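Local coordinates for protein prophenoloxidase b (Marsupenaeus japonicus, PDB 3WKY) that is the hemolymph proenzyme of a type 3 dicopper phenoloxidase that, once activated, probably hydroxylates monophenols and oxidises o-diphenols, at residues R406-Q411 with P635-S640; R218-Y223 with Y333-V338; F450-F455 with K476-E481; V580-Q585 with I662-D667. All coordinates share one frame; numbering follows the deposited sequence.

Contact 1: residues R406-Q411 with P635-S640; sequences RYKLTQ and PLERRS. With EDO (1,2-ethanediol), chain N.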
# COMPACT_ATOMS: atom_id res chain seq x y z
N ARG A 406 -14.74 -25.72 -12.30
CA ARG A 406 -13.54 -25.72 -13.14
C ARG A 406 -13.33 -27.11 -13.72
O ARG A 406 -13.05 -27.27 -14.91
CB ARG A 406 -12.30 -25.33 -12.33
CG ARG A 406 -11.02 -25.19 -13.18
CD ARG A 406 -9.79 -25.07 -12.26
NE ARG A 406 -8.56 -24.77 -13.00
CZ ARG A 406 -7.97 -23.58 -13.02
NH1 ARG A 406 -8.48 -22.55 -12.34
NH2 ARG A 406 -6.85 -23.41 -13.72
N TYR A 407 -13.47 -28.13 -12.87
CA TYR A 407 -13.33 -29.49 -13.35
C TYR A 407 -14.48 -29.83 -14.31
O TYR A 407 -14.24 -30.38 -15.40
CB TYR A 407 -13.23 -30.51 -12.20
CG TYR A 407 -13.50 -31.89 -12.77
CD1 TYR A 407 -12.51 -32.55 -13.49
CD2 TYR A 407 -14.76 -32.48 -12.67
CE1 TYR A 407 -12.78 -33.80 -14.09
CE2 TYR A 407 -15.02 -33.71 -13.25
CZ TYR A 407 -14.03 -34.36 -13.95
OH TYR A 407 -14.30 -35.60 -14.54
N LYS A 408 -15.72 -29.52 -13.94
CA LYS A 408 -16.84 -29.86 -14.83
C LYS A 408 -16.66 -29.29 -16.23
O LYS A 408 -16.97 -29.95 -17.22
CB LYS A 408 -18.19 -29.42 -14.26
CG LYS A 408 -18.65 -30.20 -13.02
CD LYS A 408 -19.03 -31.64 -13.37
CE LYS A 408 -19.67 -32.35 -12.17
NZ LYS A 408 -20.17 -33.73 -12.55
N LEU A 409 -16.14 -28.07 -16.32
CA LEU A 409 -15.96 -27.44 -17.63
C LEU A 409 -14.94 -28.16 -18.52
O LEU A 409 -14.95 -27.99 -19.75
CB LEU A 409 -15.58 -25.96 -17.46
CG LEU A 409 -16.70 -25.03 -16.99
CD1 LEU A 409 -16.20 -23.58 -16.89
CD2 LEU A 409 -17.94 -25.12 -17.89
N THR A 410 -14.07 -28.97 -17.93
CA THR A 410 -13.11 -29.72 -18.74
C THR A 410 -13.76 -30.92 -19.44
O THR A 410 -13.15 -31.54 -20.30
CB THR A 410 -11.92 -30.26 -17.93
OG1 THR A 410 -12.38 -31.19 -16.95
CG2 THR A 410 -11.15 -29.11 -17.25
N GLN A 411 -14.98 -31.24 -19.05
CA GLN A 411 -15.65 -32.42 -19.59
C GLN A 411 -16.35 -32.11 -20.90
O GLN A 411 -16.89 -31.01 -21.08
CB GLN A 411 -16.62 -33.00 -18.56
CG GLN A 411 -15.88 -33.43 -17.28
CD GLN A 411 -14.74 -34.38 -17.58
OE1 GLN A 411 -14.98 -35.52 -17.97
NE2 GLN A 411 -13.49 -33.92 -17.42
N PRO A 635 -28.52 -33.57 -16.30
CA PRO A 635 -27.43 -33.25 -17.24
C PRO A 635 -26.91 -31.82 -17.07
O PRO A 635 -26.15 -31.35 -17.92
CB PRO A 635 -28.13 -33.36 -18.59
CG PRO A 635 -29.52 -32.85 -18.31
CD PRO A 635 -29.84 -33.21 -16.86
N LEU A 636 -27.31 -31.15 -16.00
CA LEU A 636 -27.10 -29.71 -15.88
C LEU A 636 -25.84 -29.32 -15.09
O LEU A 636 -25.84 -28.33 -14.36
CB LEU A 636 -28.34 -29.05 -15.25
CG LEU A 636 -29.62 -29.29 -16.07
CD1 LEU A 636 -30.81 -28.67 -15.36
CD2 LEU A 636 -29.46 -28.73 -17.47
N GLU A 637 -24.78 -30.11 -15.23
CA GLU A 637 -23.48 -29.72 -14.69
C GLU A 637 -22.40 -29.73 -15.76
O GLU A 637 -21.22 -29.58 -15.45
CB GLU A 637 -23.07 -30.58 -13.49
CG GLU A 637 -23.68 -32.00 -13.48
CD GLU A 637 -23.19 -32.86 -14.62
OE1 GLU A 637 -23.93 -32.99 -15.63
OE2 GLU A 637 -22.09 -33.44 -14.50
N ARG A 638 -22.79 -29.88 -17.03
CA ARG A 638 -21.80 -29.79 -18.11
C ARG A 638 -22.09 -28.65 -19.08
O ARG A 638 -23.22 -28.20 -19.22
CB ARG A 638 -21.71 -31.10 -18.93
CG ARG A 638 -21.00 -32.24 -18.22
CD ARG A 638 -20.53 -33.31 -19.19
NE ARG A 638 -20.32 -34.59 -18.51
CZ ARG A 638 -20.04 -35.73 -19.13
NH1 ARG A 638 -19.91 -35.77 -20.46
NH2 ARG A 638 -19.90 -36.84 -18.43
N ARG A 639 -21.05 -28.21 -19.77
CA ARG A 639 -21.23 -27.18 -20.77
C ARG A 639 -21.98 -27.73 -21.98
O ARG A 639 -22.04 -28.95 -22.19
CB ARG A 639 -19.88 -26.60 -21.20
CG ARG A 639 -19.00 -27.58 -21.95
CD ARG A 639 -17.58 -27.03 -22.04
NE ARG A 639 -16.98 -27.33 -23.33
CZ ARG A 639 -16.12 -28.32 -23.55
NH1 ARG A 639 -15.74 -29.11 -22.56
NH2 ARG A 639 -15.62 -28.50 -24.77
N SER A 640 -22.56 -26.83 -22.75
CA SER A 640 -23.32 -27.18 -23.95
C SER A 640 -23.01 -26.17 -25.04
O SER A 640 -22.69 -25.02 -24.74
CB SER A 640 -24.82 -27.13 -23.68
OG SER A 640 -25.55 -27.34 -24.89
C1 EDO N . -19.15 -26.50 -25.97
O1 EDO N . -18.06 -27.42 -25.81
C2 EDO N . -18.75 -25.17 -25.34
O2 EDO N . -19.69 -24.77 -24.32
O HOH W 1 -18.58 -29.65 -19.43
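Lys408 lies across Glu637, its CB 3.3 Å from the backbone Glu637 O and its NZ in a salt bridge with Glu637 OE2 at 2.8 Å. This joins the C-terminal end of helix 391-409, which carries the copper-pocket residues Phe393 and His397, to a loop of the hemocyanin Ig-like domain. A bend at chi2 (-70°) keeps Lys408 CD beside the Glu637 carbonyl oxygen, and the ammonium takes the anti lone pair of OE2, the one turned away from OE1. Asp325 gives the same ammonium a second salt bridge, while Tyr414 OH hydrogen-bonds Glu637 OE1; two carboxylates at a buried lysine would be expected to stabilise its charge.

Next along the loop, Arg638 runs extended from CG to NE, and Gln411 CB sits over one face of its guanidinium, 4.0 Å from Arg638 NE. Pro412 O and Asn326 hold that guanidinium, and Tyr414 makes a cation-pi contact with it.

Arg639 is deposited in two conformers, so its contacts are tentative: in one, NH1 makes a weak hydrogen bond to Leu409 O at 3.1 Å, NE and NH2 make weak ones to O1 of 1,2-ethanediol, probably from the crystallisation liquor, and CB packs against Leu409 CD2. A single water ties the backbones: it accepts from Arg639 N at 2.9 Å and donates both to Lys408 O at 2.8 Å and to Gln411 O at 2.7 Å.

Contact 2: residues R218-Y223 with Y333-V338; sequences RGELFY and YGINLV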
# COMPACT_ATOMS: atom_id res chain seq x y z
N ARG A 218 -18.45 -40.68 -2.53
CA ARG A 218 -18.59 -39.75 -1.41
C ARG A 218 -18.00 -38.38 -1.73
O ARG A 218 -18.51 -37.35 -1.28
CB ARG A 218 -17.89 -40.30 -0.15
CG ARG A 218 -18.38 -39.65 1.17
CD ARG A 218 -17.36 -39.85 2.29
NE ARG A 218 -16.10 -39.24 1.89
CZ ARG A 218 -15.85 -37.94 1.95
NH1 ARG A 218 -16.75 -37.11 2.47
NH2 ARG A 218 -14.70 -37.46 1.51
N GLY A 219 -16.91 -38.37 -2.49
CA GLY A 219 -16.29 -37.12 -2.93
C GLY A 219 -17.21 -36.36 -3.86
O GLY A 219 -17.31 -35.13 -3.79
N GLU A 220 -17.90 -37.09 -4.74
CA GLU A 220 -18.85 -36.45 -5.61
C GLU A 220 -20.05 -35.92 -4.82
O GLU A 220 -20.60 -34.85 -5.13
CB GLU A 220 -19.31 -37.43 -6.71
CG GLU A 220 -20.35 -36.84 -7.63
CD GLU A 220 -20.73 -37.81 -8.72
OE1 GLU A 220 -20.25 -38.97 -8.65
OE2 GLU A 220 -21.48 -37.42 -9.64
N LEU A 221 -20.47 -36.67 -3.80
CA LEU A 221 -21.59 -36.23 -2.97
C LEU A 221 -21.21 -34.99 -2.17
O LEU A 221 -22.06 -34.12 -1.94
CB LEU A 221 -22.03 -37.35 -2.02
CG LEU A 221 -23.41 -37.20 -1.38
CD1 LEU A 221 -24.55 -37.40 -2.40
CD2 LEU A 221 -23.57 -38.19 -0.22
N PHE A 222 -19.95 -34.92 -1.73
CA PHE A 222 -19.44 -33.71 -1.08
C PHE A 222 -19.65 -32.51 -2.01
O PHE A 222 -20.27 -31.51 -1.62
CB PHE A 222 -17.97 -33.87 -0.72
CG PHE A 222 -17.33 -32.61 -0.23
CD1 PHE A 222 -17.65 -32.10 1.02
CD2 PHE A 222 -16.43 -31.92 -1.03
CE1 PHE A 222 -17.07 -30.92 1.48
CE2 PHE A 222 -15.83 -30.73 -0.56
CZ PHE A 222 -16.15 -30.24 0.68
N TYR A 223 -19.18 -32.62 -3.25
CA TYR A 223 -19.45 -31.61 -4.26
C TYR A 223 -20.93 -31.30 -4.39
O TYR A 223 -21.34 -30.14 -4.34
CB TYR A 223 -18.91 -32.05 -5.62
CG TYR A 223 -19.71 -31.51 -6.78
CD1 TYR A 223 -19.67 -30.15 -7.10
CD2 TYR A 223 -20.49 -32.35 -7.57
CE1 TYR A 223 -20.42 -29.64 -8.18
CE2 TYR A 223 -21.23 -31.85 -8.63
CZ TYR A 223 -21.19 -30.50 -8.94
OH TYR A 223 -21.92 -30.01 -10.00
N TYR A 333 -15.30 -41.90 -11.08
CA TYR A 333 -15.71 -40.66 -11.74
C TYR A 333 -14.71 -39.56 -11.40
O TYR A 333 -14.28 -39.44 -10.24
CB TYR A 333 -17.08 -40.21 -11.22
CG TYR A 333 -18.22 -41.14 -11.57
CD1 TYR A 333 -18.38 -42.36 -10.91
CD2 TYR A 333 -19.15 -40.79 -12.53
CE1 TYR A 333 -19.42 -43.22 -11.22
CE2 TYR A 333 -20.21 -41.64 -12.84
CZ TYR A 333 -20.33 -42.85 -12.18
OH TYR A 333 -21.38 -43.70 -12.49
N GLY A 334 -14.35 -38.74 -12.38
CA GLY A 334 -13.41 -37.66 -12.15
C GLY A 334 -13.89 -36.69 -11.07
O GLY A 334 -13.09 -36.26 -10.23
N ILE A 335 -15.17 -36.34 -11.10
CA ILE A 335 -15.73 -35.46 -10.07
C ILE A 335 -15.54 -36.05 -8.67
O ILE A 335 -15.27 -35.32 -7.70
CB ILE A 335 -17.22 -35.13 -10.35
CG1 ILE A 335 -17.82 -34.24 -9.24
CG2 ILE A 335 -18.06 -36.41 -10.51
CD1 ILE A 335 -17.12 -32.86 -9.11
N ASN A 336 -15.65 -37.38 -8.55
CA ASN A 336 -15.44 -38.04 -7.27
C ASN A 336 -13.98 -37.96 -6.82
O ASN A 336 -13.69 -37.68 -5.65
CB ASN A 336 -15.87 -39.50 -7.30
CG ASN A 336 -15.86 -40.13 -5.92
OD1 ASN A 336 -16.46 -39.60 -4.98
ND2 ASN A 336 -15.16 -41.25 -5.79
N LEU A 337 -13.06 -38.22 -7.75
CA LEU A 337 -11.63 -38.15 -7.46
C LEU A 337 -11.21 -36.75 -7.02
O LEU A 337 -10.38 -36.60 -6.10
CB LEU A 337 -10.82 -38.57 -8.69
CG LEU A 337 -10.85 -40.08 -8.98
CD1 LEU A 337 -10.40 -40.36 -10.41
CD2 LEU A 337 -9.96 -40.82 -7.99
N VAL A 338 -11.75 -35.73 -7.69
CA VAL A 338 -11.45 -34.33 -7.33
C VAL A 338 -12.03 -34.03 -5.96
O VAL A 338 -11.36 -33.42 -5.11
CB VAL A 338 -12.01 -33.35 -8.40
CG1 VAL A 338 -11.88 -31.89 -7.94
CG2 VAL A 338 -11.28 -33.54 -9.72
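Helices 218-223 and 334-338 pass each other at 82° with axes only 6.8 Å apart, and they come closest where Glu220 faces Asn336. Gly219, having no side chain, allows this: its CA lies 3.8 Å from Asn336 O. Asn336 folds back onto the start of the other helix, CG anti to its own backbone N (chi1 -171°). Its OD1 accepts from Glu220 N at 2.9 Å through an in-plane lone pair, and Gly219 N lies 2.8 Å from the same OD1. The amide's rotation is fixed from the other end by ND2, which bonds Asp332.

Ile335 fills the angle between Glu220 and Tyr223. Its CG2 presses on the carboxylate carbon, Glu220 CD, at 3.5 Å, while CD1 makes a CH-pi contact 3.6 Å above the plane of the Tyr223 ring, offset toward the rim. The fully extended Glu220 chain carries OE1 over a face of Tyr333, 4.2 Å from Tyr333 CG, the carboxylate and ring planes 46° apart.

Helix 218-239 carries His226 of the copper pocket, whose ND1 hydrogen-bonds Phe222 O, and the crossing joins this helix to helix 334-343 inside the copper-containing domain. Chemically, the buried Glu220 carboxylate is well satisfied, by an Arg217 salt bridge at OE1 and Met632 N at OE2, and Asn336 OD1, held against the first N-H groups of helix 218-239, would probably offset part of its positive end.

Contact 3: residues F450-F455 with K476-E481; sequences FTPKTF and KSNFLE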
# COMPACT_ATOMS: atom_id res chain seq x y z
N PHE A 450 -43.06 -16.46 7.16
CA PHE A 450 -42.45 -16.85 8.43
C PHE A 450 -43.49 -17.38 9.42
O PHE A 450 -44.60 -16.84 9.51
CB PHE A 450 -41.64 -15.72 9.06
CG PHE A 450 -40.34 -15.46 8.35
CD1 PHE A 450 -39.19 -16.18 8.70
CD2 PHE A 450 -40.26 -14.53 7.33
CE1 PHE A 450 -37.99 -15.95 8.04
CE2 PHE A 450 -39.06 -14.30 6.66
CZ PHE A 450 -37.92 -15.01 7.02
N THR A 451 -43.12 -18.43 10.13
CA THR A 451 -43.99 -19.11 11.09
C THR A 451 -43.17 -19.47 12.33
O THR A 451 -42.01 -19.86 12.21
CB THR A 451 -44.59 -20.40 10.46
OG1 THR A 451 -45.58 -20.05 9.48
CG2 THR A 451 -45.24 -21.28 11.51
N PRO A 452 -43.75 -19.31 13.52
CA PRO A 452 -43.05 -19.72 14.75
C PRO A 452 -42.98 -21.23 14.90
O PRO A 452 -43.86 -21.94 14.41
CB PRO A 452 -43.93 -19.13 15.86
CG PRO A 452 -45.29 -19.05 15.25
CD PRO A 452 -45.06 -18.69 13.81
N LYS A 453 -41.91 -21.73 15.52
CA LYS A 453 -41.82 -23.13 15.92
C LYS A 453 -41.24 -23.17 17.33
O LYS A 453 -40.44 -22.31 17.71
CB LYS A 453 -40.92 -23.93 14.98
CG LYS A 453 -41.44 -24.08 13.54
CD LYS A 453 -40.51 -24.98 12.74
CE LYS A 453 -40.76 -24.88 11.24
NZ LYS A 453 -42.11 -25.35 10.86
N THR A 454 -41.63 -24.19 18.09
CA THR A 454 -41.24 -24.30 19.50
C THR A 454 -40.71 -25.70 19.77
O THR A 454 -41.24 -26.67 19.23
CB THR A 454 -42.44 -24.02 20.41
OG1 THR A 454 -42.97 -22.72 20.12
CG2 THR A 454 -42.04 -24.08 21.88
N PHE A 455 -39.65 -25.81 20.57
CA PHE A 455 -39.18 -27.12 21.00
C PHE A 455 -38.84 -27.16 22.48
O PHE A 455 -38.62 -26.12 23.11
CB PHE A 455 -37.99 -27.61 20.15
CG PHE A 455 -36.73 -26.82 20.36
CD1 PHE A 455 -36.51 -25.65 19.64
CD2 PHE A 455 -35.76 -27.25 21.25
CE1 PHE A 455 -35.34 -24.92 19.82
CE2 PHE A 455 -34.59 -26.52 21.44
CZ PHE A 455 -34.39 -25.36 20.72
N LYS A 476 -38.92 -20.81 21.57
CA LYS A 476 -39.74 -20.49 20.42
C LYS A 476 -39.01 -19.48 19.53
O LYS A 476 -38.37 -18.56 20.03
CB LYS A 476 -41.07 -19.91 20.89
CG LYS A 476 -41.94 -19.32 19.78
CD LYS A 476 -43.27 -18.84 20.34
CE LYS A 476 -43.92 -17.84 19.40
NZ LYS A 476 -45.34 -17.59 19.77
N SER A 477 -39.10 -19.68 18.22
CA SER A 477 -38.47 -18.75 17.29
C SER A 477 -39.12 -18.87 15.93
O SER A 477 -39.91 -19.79 15.68
CB SER A 477 -36.96 -19.01 17.19
OG SER A 477 -36.70 -20.34 16.77
N ASN A 478 -38.79 -17.94 15.04
CA ASN A 478 -39.42 -17.89 13.72
C ASN A 478 -38.58 -18.58 12.66
O ASN A 478 -37.35 -18.54 12.70
CB ASN A 478 -39.66 -16.43 13.32
CG ASN A 478 -40.69 -15.76 14.21
OD1 ASN A 478 -41.79 -16.28 14.40
ND2 ASN A 478 -40.33 -14.61 14.78
N PHE A 479 -39.26 -19.22 11.71
CA PHE A 479 -38.60 -19.96 10.64
C PHE A 479 -39.27 -19.61 9.32
O PHE A 479 -40.49 -19.40 9.28
CB PHE A 479 -38.79 -21.46 10.85
CG PHE A 479 -38.08 -22.01 12.04
CD1 PHE A 479 -38.60 -21.84 13.31
CD2 PHE A 479 -36.90 -22.71 11.89
CE1 PHE A 479 -37.94 -22.34 14.43
CE2 PHE A 479 -36.23 -23.23 12.99
CZ PHE A 479 -36.75 -23.04 14.27
N LEU A 480 -38.50 -19.58 8.24
CA LEU A 480 -39.12 -19.51 6.92
C LEU A 480 -39.90 -20.80 6.74
O LEU A 480 -39.48 -21.85 7.24
CB LEU A 480 -38.05 -19.38 5.83
CG LEU A 480 -38.65 -19.03 4.47
CD1 LEU A 480 -39.10 -17.59 4.52
CD2 LEU A 480 -37.68 -19.28 3.32
N GLU A 481 -41.03 -20.73 6.03
CA GLU A 481 -41.86 -21.90 5.80
C GLU A 481 -42.59 -21.73 4.48
O GLU A 481 -42.55 -20.64 3.90
CB GLU A 481 -42.87 -22.07 6.95
CG GLU A 481 -42.50 -23.14 7.97
CD GLU A 481 -42.61 -24.56 7.42
OE1 GLU A 481 -42.94 -24.73 6.22
OE2 GLU A 481 -42.37 -25.51 8.19
O HOH W 2 -37.66 -22.91 18.27
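Four backbone hydrogen bonds zip the strands together. Thr451 and Phe479 exchange a pair, N to O at 2.9 Å each way, and Lys453 and Ser477 another, with Lys453 N to Ser477 O at 2.8 Å. Pro452, which has no N-H to give, falls opposite Asn478 in a non-hydrogen-bonded pair, where none is needed. Between these rungs CA-H...O contacts fill in, such as Pro452 CA to Ser477 O at 3.3 Å.

Two CH-pi contacts carry the packing, one on each face of the sheet. On the face of Lys453 and Phe479, the lysine chain crosses the ring at about a right angle, with CD 3.7 Å above the ring plane and toward its rim. On the face of Phe450 and Leu480, Leu480 CD1 sits over the Phe450 ring, 3.9 Å from its centroid; Tyr188 meets the same Phe450 ring edge to face.

The charged contact continues from the first of these. A turn at chi4 (-64°) directs Lys453 NZ to the anti lone pair of Glu481 OE2, a salt bridge of 2.7 Å, while Arg576 takes OE1. A water bridges Lys453 O and Ser477 OG.

Strand 472-481 also pairs with strand 165-169 on its far side, so this antiparallel ladder of consecutive strands belongs to the Ig-like sheet of the hemocyanin family at the point where it is extended by a strand from earlier in the chain.

Contact 4: residues V580-Q585 with I662-D667; sequences VPRGTQ and ITHLRD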
# COMPACT_ATOMS: atom_id res chain seq x y z
N VAL A 580 -38.47 -24.37 -0.46
CA VAL A 580 -38.82 -23.38 -1.48
C VAL A 580 -38.00 -22.12 -1.20
O VAL A 580 -38.00 -21.63 -0.07
CB VAL A 580 -40.33 -23.07 -1.42
CG1 VAL A 580 -40.72 -21.93 -2.39
CG2 VAL A 580 -41.15 -24.34 -1.73
N PRO A 581 -37.28 -21.61 -2.21
CA PRO A 581 -36.58 -20.32 -2.02
C PRO A 581 -37.58 -19.23 -1.59
O PRO A 581 -38.75 -19.30 -1.97
CB PRO A 581 -36.02 -20.02 -3.41
CG PRO A 581 -35.80 -21.38 -4.03
CD PRO A 581 -36.99 -22.21 -3.53
N ARG A 582 -37.12 -18.25 -0.83
CA ARG A 582 -38.00 -17.21 -0.28
C ARG A 582 -38.87 -16.53 -1.33
O ARG A 582 -40.08 -16.36 -1.13
CB ARG A 582 -37.16 -16.14 0.44
CG ARG A 582 -37.96 -14.99 1.07
CD ARG A 582 -37.01 -13.83 1.41
NE ARG A 582 -37.62 -12.69 2.09
CZ ARG A 582 -38.19 -11.65 1.48
NH1 ARG A 582 -38.27 -11.60 0.15
NH2 ARG A 582 -38.70 -10.65 2.20
N GLY A 583 -38.26 -16.14 -2.45
CA GLY A 583 -38.98 -15.37 -3.44
C GLY A 583 -39.19 -13.94 -2.96
O GLY A 583 -38.64 -13.53 -1.92
N THR A 584 -39.99 -13.17 -3.69
CA THR A 584 -40.13 -11.74 -3.42
C THR A 584 -41.59 -11.36 -3.23
O THR A 584 -42.50 -12.11 -3.60
CB THR A 584 -39.57 -10.88 -4.57
OG1 THR A 584 -40.33 -11.13 -5.77
CG2 THR A 584 -38.10 -11.19 -4.84
N GLN A 585 -41.82 -10.17 -2.69
CA GLN A 585 -43.18 -9.69 -2.51
C GLN A 585 -43.94 -9.56 -3.84
O GLN A 585 -45.14 -9.83 -3.91
CB GLN A 585 -43.16 -8.36 -1.76
CG GLN A 585 -44.51 -7.68 -1.61
CD GLN A 585 -44.46 -6.54 -0.62
OE1 GLN A 585 -44.22 -5.39 -0.98
NE2 GLN A 585 -44.68 -6.86 0.66
N ILE A 662 -42.45 -17.48 -7.40
CA ILE A 662 -42.42 -17.68 -5.96
C ILE A 662 -42.59 -16.34 -5.26
O ILE A 662 -41.84 -15.39 -5.54
CB ILE A 662 -41.11 -18.36 -5.48
CG1 ILE A 662 -40.90 -19.69 -6.21
CG2 ILE A 662 -41.13 -18.56 -3.96
CD1 ILE A 662 -39.68 -20.47 -5.76
N THR A 663 -43.56 -16.25 -4.36
CA THR A 663 -43.94 -14.98 -3.76
C THR A 663 -43.87 -15.06 -2.25
O THR A 663 -44.51 -15.92 -1.63
CB THR A 663 -45.37 -14.59 -4.20
OG1 THR A 663 -45.36 -14.30 -5.60
CG2 THR A 663 -45.86 -13.36 -3.43
N HIS A 664 -43.06 -14.19 -1.64
CA HIS A 664 -42.95 -14.15 -0.19
C HIS A 664 -44.05 -13.27 0.39
O HIS A 664 -44.22 -12.13 -0.04
CB HIS A 664 -41.58 -13.60 0.24
CG HIS A 664 -41.41 -13.51 1.73
ND1 HIS A 664 -41.27 -14.63 2.53
CD2 HIS A 664 -41.37 -12.45 2.56
CE1 HIS A 664 -41.15 -14.25 3.79
NE2 HIS A 664 -41.20 -12.93 3.84
N LEU A 665 -44.76 -13.80 1.39
CA LEU A 665 -45.81 -13.05 2.06
C LEU A 665 -45.36 -12.60 3.45
O LEU A 665 -45.14 -13.43 4.35
CB LEU A 665 -47.07 -13.92 2.19
CG LEU A 665 -47.66 -14.44 0.88
CD1 LEU A 665 -48.76 -15.49 1.11
CD2 LEU A 665 -48.19 -13.28 0.05
N ARG A 666 -45.20 -11.29 3.62
CA ARG A 666 -44.89 -10.71 4.92
C ARG A 666 -46.04 -10.92 5.91
O ARG A 666 -45.84 -11.04 7.12
CB ARG A 666 -44.58 -9.22 4.77
CG ARG A 666 -44.40 -8.48 6.09
CD ARG A 666 -44.08 -7.00 5.91
NE ARG A 666 -42.65 -6.76 5.73
CZ ARG A 666 -41.74 -6.84 6.70
NH1 ARG A 666 -42.10 -7.16 7.94
NH2 ARG A 666 -40.46 -6.59 6.43
N ASP A 667 -47.26 -10.98 5.37
CA ASP A 667 -48.47 -11.21 6.14
C ASP A 667 -49.36 -12.15 5.34
O ASP A 667 -50.03 -11.73 4.40
CB ASP A 667 -49.18 -9.87 6.39
CG ASP A 667 -50.58 -10.03 6.96
OD1 ASP A 667 -50.84 -11.06 7.63
OD2 ASP A 667 -51.41 -9.13 6.74
O HOH W 3 -46.56 -10.60 -1.53
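Near the end of strand 655-664 of the Ig-like sheet, Thr584 in an irregular loop forms a single beta bridge with Thr663. His664 N donates to Thr584 O at 2.9 Å, and Thr584 N returns a weak bond to Ile662 O at 3.4 Å. Gly583 has no CB to collide with Ile662 O, and its CA comes 3.5 Å from that oxygen. Beyond the bridge a water donates to both Gln585 O and His664 O.

The side chains add a stack, though Arg582 is deposited in two conformers and its side chain is not fully fixed. In one of them the guanidinium lies flat on the His664 ring, centres 3.9 Å apart and planes 26° apart, with NE over the middle of the imidazole and NH2 3.2 Å from His664 CD2. In that conformer a bond from Arg582 NH1 to Gly583 O, 2.9 Å, would help hold the group. His664 reaches the stack with CG anti to its backbone N (chi1 179°), and Thr448 OG1 hydrogen-bonds its ND1.

At the other end Ile662 packs against the loop, CG2 3.7 Å from Val580 CG1 and CD1 against Pro581 CD. The loop is also tied to helix 218-239, through Arg582 N to Glu236 and Gly583 N to Ser239. An irregular loop thus docks along the last part of the strand through one beta bridge and an arginine-histidine stack, where the Ig-like sheet meets the copper-domain helix.

Overall arrangement
Following the chain from the N terminus, contact 2 comes first: helix 334-343 returns to helix 218-239 and closes a loop within the copper domain. Contact 1 opens after that, at the end of helix 391-409, and its loop spans most of the Ig-like domain before 635-640 closes it. Contact 3 falls wholly within that span, whereas contact 4 opens inside it at 580-585 and closes after it at 662-667, so contacts 1 and 4 cross. Contacts 1 and 2 touch, with Tyr407 packing on Gly334 and Ile335. Contacts 3 and 4 also touch, through Phe450 and His664 on neighbouring strands. Contacts 1 and 3, with centres about 39 Å apart, lie on opposite sides of the chain's centre.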